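Side-chain contacts in glycerophosphodiester phosphodiesterase (Thermotoga maritima, PDB 1O1Z), which belongs to the glycerophosphodiester phosphodiesterase family, whose members share a TIM-barrel fold of alternating strands and helices: residues Arg19-Ser22 with Ala23-Leu26; Asp135-Leu138 with Leu139-Phe143; Asn162-Glu165 with Arg166-Glu170. All coordinates share one frame; numbering follows the deposited sequence. Where two conformers were deposited one is given.

Interaction 1 of 3, residues Arg19-Ser22 with Ala23-Leu26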
loop_
_atom_site.group_PDB
_atom_site.type_symbol
_atom_site.label_atom_id
_atom_site.label_comp_id
_atom_site.label_asym_id
_atom_site.label_seq_id
_atom_site.Cartn_x
_atom_site.Cartn_y
_atom_site.Cartn_z
ATOM N N ARG A 19 5.096 -4.566 -1.415
ATOM C CA ARG A 19 5.099 -5.971 -0.990
ATOM C C ARG A 19 6.427 -6.345 -0.327
ATOM O O ARG A 19 6.914 -7.475 -0.416
ATOM C CB ARG A 19 4.745 -6.882 -2.162
ATOM C CG ARG A 19 3.585 -6.418 -2.980
ATOM C CD ARG A 19 3.141 -7.387 -4.053
ATOM N NE ARG A 19 2.222 -6.735 -4.967
ATOM C CZ ARG A 19 1.914 -7.165 -6.174
ATOM N NH1 ARG A 19 2.407 -8.295 -6.644
ATOM N NH2 ARG A 19 1.109 -6.439 -6.940
ATOM N N GLY A 20 7.005 -5.389 0.388
ATOM C CA GLY A 20 8.344 -5.518 0.943
ATOM C C GLY A 20 9.416 -5.204 -0.092
ATOM O O GLY A 20 9.156 -4.482 -1.047
ATOM N N TYR A 21 10.620 -5.745 0.103
ATOM C CA TYR A 21 11.706 -5.572 -0.853
ATOM C C TYR A 21 11.520 -6.651 -1.909
ATOM O O TYR A 21 12.263 -7.631 -1.976
ATOM C CB TYR A 21 13.062 -5.693 -0.168
ATOM C CG TYR A 21 14.249 -5.179 -0.958
ATOM C CD1 TYR A 21 14.154 -4.894 -2.323
ATOM C CD2 TYR A 21 15.460 -4.989 -0.342
ATOM C CE1 TYR A 21 15.220 -4.427 -3.034
ATOM C CE2 TYR A 21 16.546 -4.521 -1.045
ATOM C CZ TYR A 21 16.427 -4.235 -2.385
ATOM O OH TYR A 21 17.518 -3.753 -3.083
ATOM N N SER A 22 10.513 -6.448 -2.751
ATOM C CA SER A 22 10.034 -7.527 -3.613
ATOM C C SER A 22 10.897 -7.738 -4.859
ATOM O O SER A 22 10.734 -8.731 -5.526
ATOM C CB SER A 22 8.569 -7.288 -3.968
ATOM O OG SER A 22 8.414 -6.065 -4.661
ATOM N N ALA A 23 11.787 -6.802 -5.187
ATOM C CA ALA A 23 12.742 -7.031 -6.296
ATOM C C ALA A 23 13.745 -8.133 -5.971
ATOM O O ALA A 23 14.320 -8.760 -6.895
ATOM C CB ALA A 23 13.488 -5.766 -6.649
ATOM N N LYS A 24 14.015 -8.343 -4.685
ATOM C CA LYS A 24 15.047 -9.294 -4.248
ATOM C C LYS A 24 14.539 -10.481 -3.411
ATOM O O LYS A 24 15.226 -11.505 -3.306
ATOM C CB LYS A 24 16.135 -8.562 -3.460
ATOM C CG LYS A 24 17.023 -7.657 -4.307
ATOM C CD LYS A 24 18.276 -7.218 -3.526
ATOM C CE LYS A 24 19.250 -6.410 -4.410
ATOM N NZ LYS A 24 20.641 -6.314 -3.839
ATOM N N TYR A 25 13.355 -10.332 -2.821
ATOM C CA TYR A 25 12.784 -11.331 -1.935
ATOM C C TYR A 25 11.333 -11.571 -2.305
ATOM O O TYR A 25 10.669 -10.705 -2.879
ATOM C CB TYR A 25 12.901 -10.857 -0.488
ATOM C CG TYR A 25 14.337 -10.602 -0.112
ATOM C CD1 TYR A 25 15.173 -11.652 0.240
ATOM C CD2 TYR A 25 14.891 -9.324 -0.221
ATOM C CE1 TYR A 25 16.517 -11.421 0.538
ATOM C CE2 TYR A 25 16.215 -9.089 0.084
ATOM C CZ TYR A 25 17.023 -10.131 0.460
ATOM O OH TYR A 25 18.360 -9.876 0.740
ATOM N N LEU A 26 10.817 -12.736 -1.950
ATOM C CA LEU A 26 9.463 -13.085 -2.359
ATOM C C LEU A 26 8.429 -12.111 -1.777
ATOM O O LEU A 26 8.346 -11.896 -0.557
ATOM C CB LEU A 26 9.138 -14.519 -1.955
ATOM C CG LEU A 26 7.733 -15.011 -2.327
ATOM C CD1 LEU A 26 7.543 -15.028 -3.829
ATOM C CD2 LEU A 26 7.435 -16.386 -1.712
#
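Two backbone amides reach back to one carbonyl: Y21 O accepts from Y25 N at 3.0 Å and, more weakly, from K24 N at 3.3 Å. Y21 itself is the centre of an inverse gamma turn, closed by a weak bond from S22 N to G20 O, in the loop that leads from strand 14-18 of the TIM barrel to helix 30-38. The chain therefore folds back on itself here without any regular helix, and this brings the side chains of Y21, K24 and Y25 together.

Y21 is common to both side-chain pairs, with K24 and Y25 on the same face of its ring. Its CG stands anti to the backbone N (chi1 -164°), which lays the ring alongside the K24 chain, both pointing the same way. K24 CB lies over the ring face, out toward the rim. Further along, K24 CG makes an off-centre CH-pi contact, 4.3 Å from the ring centroid. Extended beyond CG, the lysine keeps pace with the tyrosine to its hydroxyl, and E228 receives both polar ends, by a salt bridge from K24 NZ and a hydrogen bond with Y21 OH.

Y25 turns an edge toward the face of Y21 in an offset edge-to-face pair, the planes at 65° and the centroids 6.0 Å apart. A32 and K35 of helix 30-38 also touch Y25. S22 OG bonds to H18 O, while S22 CA makes a CA-H...O contact with Y25 O at 3.3 Å.

Interaction 2 of 3, residues Asp135-Leu138 with Leu139-Phe143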
loop_
_atom_site.group_PDB
_atom_site.type_symbol
_atom_site.label_atom_id
_atom_site.label_comp_id
_atom_site.label_asym_id
_atom_site.label_seq_id
_atom_site.Cartn_x
_atom_site.Cartn_y
_atom_site.Cartn_z
ATOM N N ASP A 135 -11.317 1.005 -3.628
ATOM C CA ASP A 135 -12.724 1.137 -3.225
ATOM C C ASP A 135 -12.870 2.386 -2.356
ATOM O O ASP A 135 -12.743 2.351 -1.132
ATOM C CB ASP A 135 -13.103 -0.128 -2.473
ATOM C CG ASP A 135 -14.568 -0.273 -2.198
ATOM O OD1 ASP A 135 -15.336 0.730 -2.258
ATOM O OD2 ASP A 135 -15.034 -1.426 -1.889
ATOM N N LEU A 136 -13.068 3.514 -3.022
ATOM C CA LEU A 136 -13.019 4.788 -2.336
ATOM C C LEU A 136 -14.195 4.924 -1.355
ATOM O O LEU A 136 -14.039 5.485 -0.274
ATOM C CB LEU A 136 -12.988 5.942 -3.338
ATOM C CG LEU A 136 -11.889 5.800 -4.398
ATOM C CD1 LEU A 136 -11.882 7.098 -5.197
ATOM C CD2 LEU A 136 -10.538 5.503 -3.820
ATOM N N ASP A 137 -15.358 4.400 -1.724
ATOM C CA ASP A 137 -16.521 4.458 -0.832
ATOM C C ASP A 137 -16.246 3.696 0.456
ATOM O O ASP A 137 -16.679 4.108 1.522
ATOM C CB ASP A 137 -17.776 3.894 -1.458
ATOM C CG ASP A 137 -18.296 4.686 -2.637
ATOM O OD1 ASP A 137 -17.809 5.803 -2.949
ATOM O OD2 ASP A 137 -19.265 4.233 -3.302
ATOM N N LEU A 138 -15.578 2.559 0.369
ATOM C CA LEU A 138 -15.264 1.764 1.557
ATOM C C LEU A 138 -14.472 2.599 2.554
ATOM O O LEU A 138 -14.761 2.602 3.755
ATOM C CB LEU A 138 -14.485 0.512 1.173
ATOM C CG LEU A 138 -13.865 -0.270 2.332
ATOM C CD1 LEU A 138 -14.959 -0.826 3.215
ATOM C CD2 LEU A 138 -12.952 -1.352 1.781
ATOM N N LEU A 139 -13.481 3.317 2.039
ATOM C CA LEU A 139 -12.626 4.130 2.917
ATOM C C LEU A 139 -13.459 5.225 3.560
ATOM O O LEU A 139 -13.394 5.443 4.774
ATOM C CB LEU A 139 -11.453 4.721 2.137
ATOM C CG LEU A 139 -10.494 3.662 1.573
ATOM C CD1 LEU A 139 -9.481 4.321 0.628
ATOM C CD2 LEU A 139 -9.801 2.897 2.680
ATOM N N ASP A 140 -14.244 5.925 2.752
ATOM C CA ASP A 140 -15.048 7.033 3.280
ATOM C C ASP A 140 -16.100 6.575 4.284
ATOM O O ASP A 140 -16.456 7.338 5.192
ATOM C CB ASP A 140 -15.742 7.798 2.180
ATOM C CG ASP A 140 -14.799 8.504 1.236
ATOM O OD1 ASP A 140 -13.657 8.830 1.601
ATOM O OD2 ASP A 140 -15.216 8.858 0.111
ATOM N N GLU A 141 -16.639 5.361 4.102
ATOM C CA GLU A 141 -17.674 4.848 4.976
ATOM C C GLU A 141 -17.157 4.239 6.268
ATOM O O GLU A 141 -17.797 4.375 7.320
ATOM C CB GLU A 141 -18.511 3.816 4.211
ATOM C CG GLU A 141 -19.317 4.422 3.088
ATOM C CD GLU A 141 -19.850 3.409 2.086
ATOM O OE1 GLU A 141 -19.805 2.191 2.391
ATOM O OE2 GLU A 141 -20.324 3.824 0.997
ATOM N N LYS A 142 -16.039 3.532 6.198
ATOM C CA LYS A 142 -15.591 2.703 7.331
ATOM C C LYS A 142 -14.286 3.135 7.958
ATOM O O LYS A 142 -13.969 2.685 9.074
ATOM C CB LYS A 142 -15.472 1.233 6.912
ATOM C CG LYS A 142 -16.813 0.590 6.635
ATOM C CD LYS A 142 -16.716 -0.923 6.444
ATOM C CE LYS A 142 -16.592 -1.663 7.743
ATOM N NZ LYS A 142 -17.931 -1.918 8.362
ATOM N N PHE A 143 -13.519 3.997 7.290
ATOM C CA PHE A 143 -12.159 4.329 7.755
ATOM C C PHE A 143 -12.022 5.757 8.272
ATOM O O PHE A 143 -10.918 6.239 8.480
ATOM C CB PHE A 143 -11.149 3.985 6.661
ATOM C CG PHE A 143 -10.933 2.497 6.494
ATOM C CD1 PHE A 143 -11.853 1.716 5.812
ATOM C CD2 PHE A 143 -9.836 1.874 7.066
ATOM C CE1 PHE A 143 -11.672 0.354 5.701
ATOM C CE2 PHE A 143 -9.658 0.498 6.960
ATOM C CZ PHE A 143 -10.562 -0.260 6.255
HETATM O O HOH W 1 -21.232 3.048 -1.393
#
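L138 crosses both K142 and F143, so its side chain can be followed outward from the backbone. CB keeps close to its own chain, with the peptide nitrogen of L139 beside it. From there a chi1 of 169° turns CG away from its own N and sets it beside the carbonyl carbon, which carries the branch along the helix toward its C-terminal end. CG meets F143 CE1 at 4.1 Å. CD1 goes to the other neighbour, lying 3.7 Å from K142 CD, so the aliphatic part of the lysine packs on the leucine before the chain bends at chi3 and chi4 and NZ pairs with D117. A116, on helix 116-123, also touches L138.

The F143 ring takes L138 O at its edge, in the ring plane, and has L139 CD2 over one face, 3.9 Å above the plane and toward the rim. F131 meets the same ring from the strand side.

Most of this sits on helix 136-142, the crossover helix of a beta-alpha-beta unit in the TIM barrel, between strands 129-133 and 148-151, with F143 just beyond its end. D135 is its N-cap: OD1 accepts from L138 N at 3.2 Å, the N-H approaching from well above the carboxylate plane.

Along the outer side, E141 lies over the D137 carbonyl, its CG 3.1 Å from D137 O, and E141 OE2 reaches D137 CB. The two carboxylates would probably repel each other, with D137 OD2 and E141 OE2 4.4 Å apart, but R166 pairs with D137 OD1 and R113 with E141 OE1. A water bridges the remaining two oxygens, donating to D137 OD2 at 3.0 Å and to E141 OE2 at 2.7 Å.

Interaction 3 of 3, residues Asn162-Glu165 with Arg166-Glu170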
loop_
_atom_site.group_PDB
_atom_site.type_symbol
_atom_site.label_atom_id
_atom_site.label_comp_id
_atom_site.label_asym_id
_atom_site.label_seq_id
_atom_site.Cartn_x
_atom_site.Cartn_y
_atom_site.Cartn_z
ATOM N N ASN A 162 -15.242 15.596 -10.165
ATOM C CA ASN A 162 -15.860 14.853 -9.084
ATOM C C ASN A 162 -14.813 14.391 -8.084
ATOM O O ASN A 162 -15.068 14.354 -6.889
ATOM C CB ASN A 162 -16.629 13.655 -9.638
ATOM C CG ASN A 162 -17.940 14.064 -10.347
ATOM O OD1 ASN A 162 -18.476 15.162 -10.150
ATOM N ND2 ASN A 162 -18.454 13.164 -11.174
ATOM N N PHE A 163 -13.627 14.043 -8.571
ATOM C CA PHE A 163 -12.561 13.621 -7.684
ATOM C C PHE A 163 -12.104 14.766 -6.796
ATOM O O PHE A 163 -11.906 14.591 -5.604
ATOM C CB PHE A 163 -11.409 13.045 -8.457
ATOM C CG PHE A 163 -10.434 12.336 -7.588
ATOM C CD1 PHE A 163 -10.836 11.272 -6.778
ATOM C CD2 PHE A 163 -9.148 12.740 -7.553
ATOM C CE1 PHE A 163 -9.919 10.638 -5.960
ATOM C CE2 PHE A 163 -8.221 12.098 -6.736
ATOM C CZ PHE A 163 -8.615 11.077 -5.943
ATOM N N VAL A 164 -11.940 15.952 -7.378
ATOM C CA VAL A 164 -11.584 17.119 -6.581
ATOM C C VAL A 164 -12.632 17.388 -5.501
ATOM O O VAL A 164 -12.299 17.657 -4.357
ATOM C CB VAL A 164 -11.376 18.353 -7.485
ATOM C CG1 VAL A 164 -11.231 19.635 -6.658
ATOM C CG2 VAL A 164 -10.177 18.136 -8.416
ATOM N N GLU A 165 -13.915 17.271 -5.855
ATOM C CA GLU A 165 -15.006 17.472 -4.912
ATOM C C GLU A 165 -14.909 16.453 -3.765
ATOM O O GLU A 165 -15.060 16.792 -2.612
ATOM C CB GLU A 165 -16.351 17.344 -5.628
ATOM C CG GLU A 165 -16.678 18.478 -6.583
ATOM C CD GLU A 165 -17.907 18.203 -7.455
ATOM O OE1 GLU A 165 -18.540 17.129 -7.310
ATOM O OE2 GLU A 165 -18.241 19.074 -8.289
ATOM N N ARG A 166 -14.626 15.197 -4.113
ATOM C CA ARG A 166 -14.531 14.136 -3.119
ATOM C C ARG A 166 -13.394 14.360 -2.139
ATOM O O ARG A 166 -13.538 14.195 -0.952
ATOM C CB ARG A 166 -14.325 12.810 -3.826
ATOM C CG ARG A 166 -14.401 11.634 -2.917
ATOM C CD ARG A 166 -14.220 10.330 -3.678
ATOM N NE ARG A 166 -14.746 9.302 -2.838
ATOM C CZ ARG A 166 -15.650 8.392 -3.159
ATOM N NH1 ARG A 166 -16.174 8.208 -4.385
ATOM N NH2 ARG A 166 -16.016 7.616 -2.202
ATOM N N VAL A 167 -12.237 14.722 -2.666
ATOM C CA VAL A 167 -11.058 14.917 -1.841
ATOM C C VAL A 167 -11.286 16.102 -0.888
ATOM O O VAL A 167 -10.941 16.023 0.287
ATOM C CB VAL A 167 -9.805 15.110 -2.715
ATOM C CG1 VAL A 167 -8.596 15.510 -1.873
ATOM C CG2 VAL A 167 -9.507 13.837 -3.453
ATOM N N GLU A 168 -11.870 17.185 -1.388
ATOM C CA GLU A 168 -12.240 18.330 -0.533
ATOM C C GLU A 168 -13.215 17.959 0.575
ATOM O O GLU A 168 -13.052 18.340 1.746
ATOM C CB GLU A 168 -12.838 19.444 -1.401
ATOM C CG GLU A 168 -11.834 20.128 -2.311
ATOM C CD GLU A 168 -11.159 21.333 -1.670
ATOM O OE1 GLU A 168 -10.265 21.923 -2.315
ATOM O OE2 GLU A 168 -11.523 21.700 -0.532
ATOM N N LYS A 169 -14.217 17.161 0.215
ATOM C CA LYS A 169 -15.295 16.817 1.118
ATOM C C LYS A 169 -14.845 15.839 2.207
ATOM O O LYS A 169 -15.260 15.938 3.355
ATOM C CB LYS A 169 -16.474 16.243 0.302
ATOM C CG LYS A 169 -17.490 15.516 1.089
ATOM C CD LYS A 169 -18.687 15.159 0.223
ATOM C CE LYS A 169 -19.860 14.899 1.127
ATOM N NZ LYS A 169 -19.554 13.727 2.012
ATOM N N GLU A 170 -14.014 14.876 1.826
ATOM C CA GLU A 170 -13.667 13.737 2.680
ATOM C C GLU A 170 -12.316 13.820 3.345
ATOM O O GLU A 170 -12.088 13.158 4.357
ATOM C CB GLU A 170 -13.724 12.442 1.883
ATOM C CG GLU A 170 -15.092 12.121 1.315
ATOM C CD GLU A 170 -16.196 11.829 2.333
ATOM O OE1 GLU A 170 -15.901 11.698 3.542
ATOM O OE2 GLU A 170 -17.364 11.792 1.895
#
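N162 O accepts from R166 N at 2.9 Å, one of four backbone bonds of nearly equal length that tie these two turns of helix 160-170 together. This helix is the crossover of a beta-alpha-beta unit in the TIM barrel, between strands 148-151 and 174-178. The next bond, V167 N to F163 O, runs at an N-H...O angle of 163°, and the same pair of residues carries the main side-chain contact.

F163 leaves the backbone away from the following turn, but a chi1 of -168°, with CG opposite the amide nitrogen, swings its ring back so that one face meets V167 CG2. That methyl sits over the ring as a CH-pi contact, 3.9 Å from the centroid and 15° off the normal. F194 of helix 185-196 packs against both residues.

R166 stays extended from CG to NE and brings NH2 to both D137 OD1 and D140 OD2 on helix 136-142. On the outer side E168 CG lies 3.2 Å from V164 O, while its carboxylate turns to K197. At the C-terminal end K169 NZ makes a salt bridge to E170 OE2, 2.9 Å long and entering from above the carboxylate plane.

Overall arrangement
Interaction 1 is a surface contact in a loop, on the opposite side of the chain's centre from the other two, and its centre is about 28 Å from that of interaction 2. Interactions 2 and 3 are each partly buried and lie on helices that touch, their centres about 13 Å apart. The join is partly ionic, R166 NH2 reaching D137 OD1 and D140 OD2 at 2.7 Å each, with L136 packing on F163 and R166 beside it. The loop turns round a shared carbonyl with an edge-to-face tyrosine pair and a lysine, whereas both helices repeat backbone bonds four residues apart and pack apolar groups against neighbouring elements, their charges lying on exposed sides and also bridging the seam.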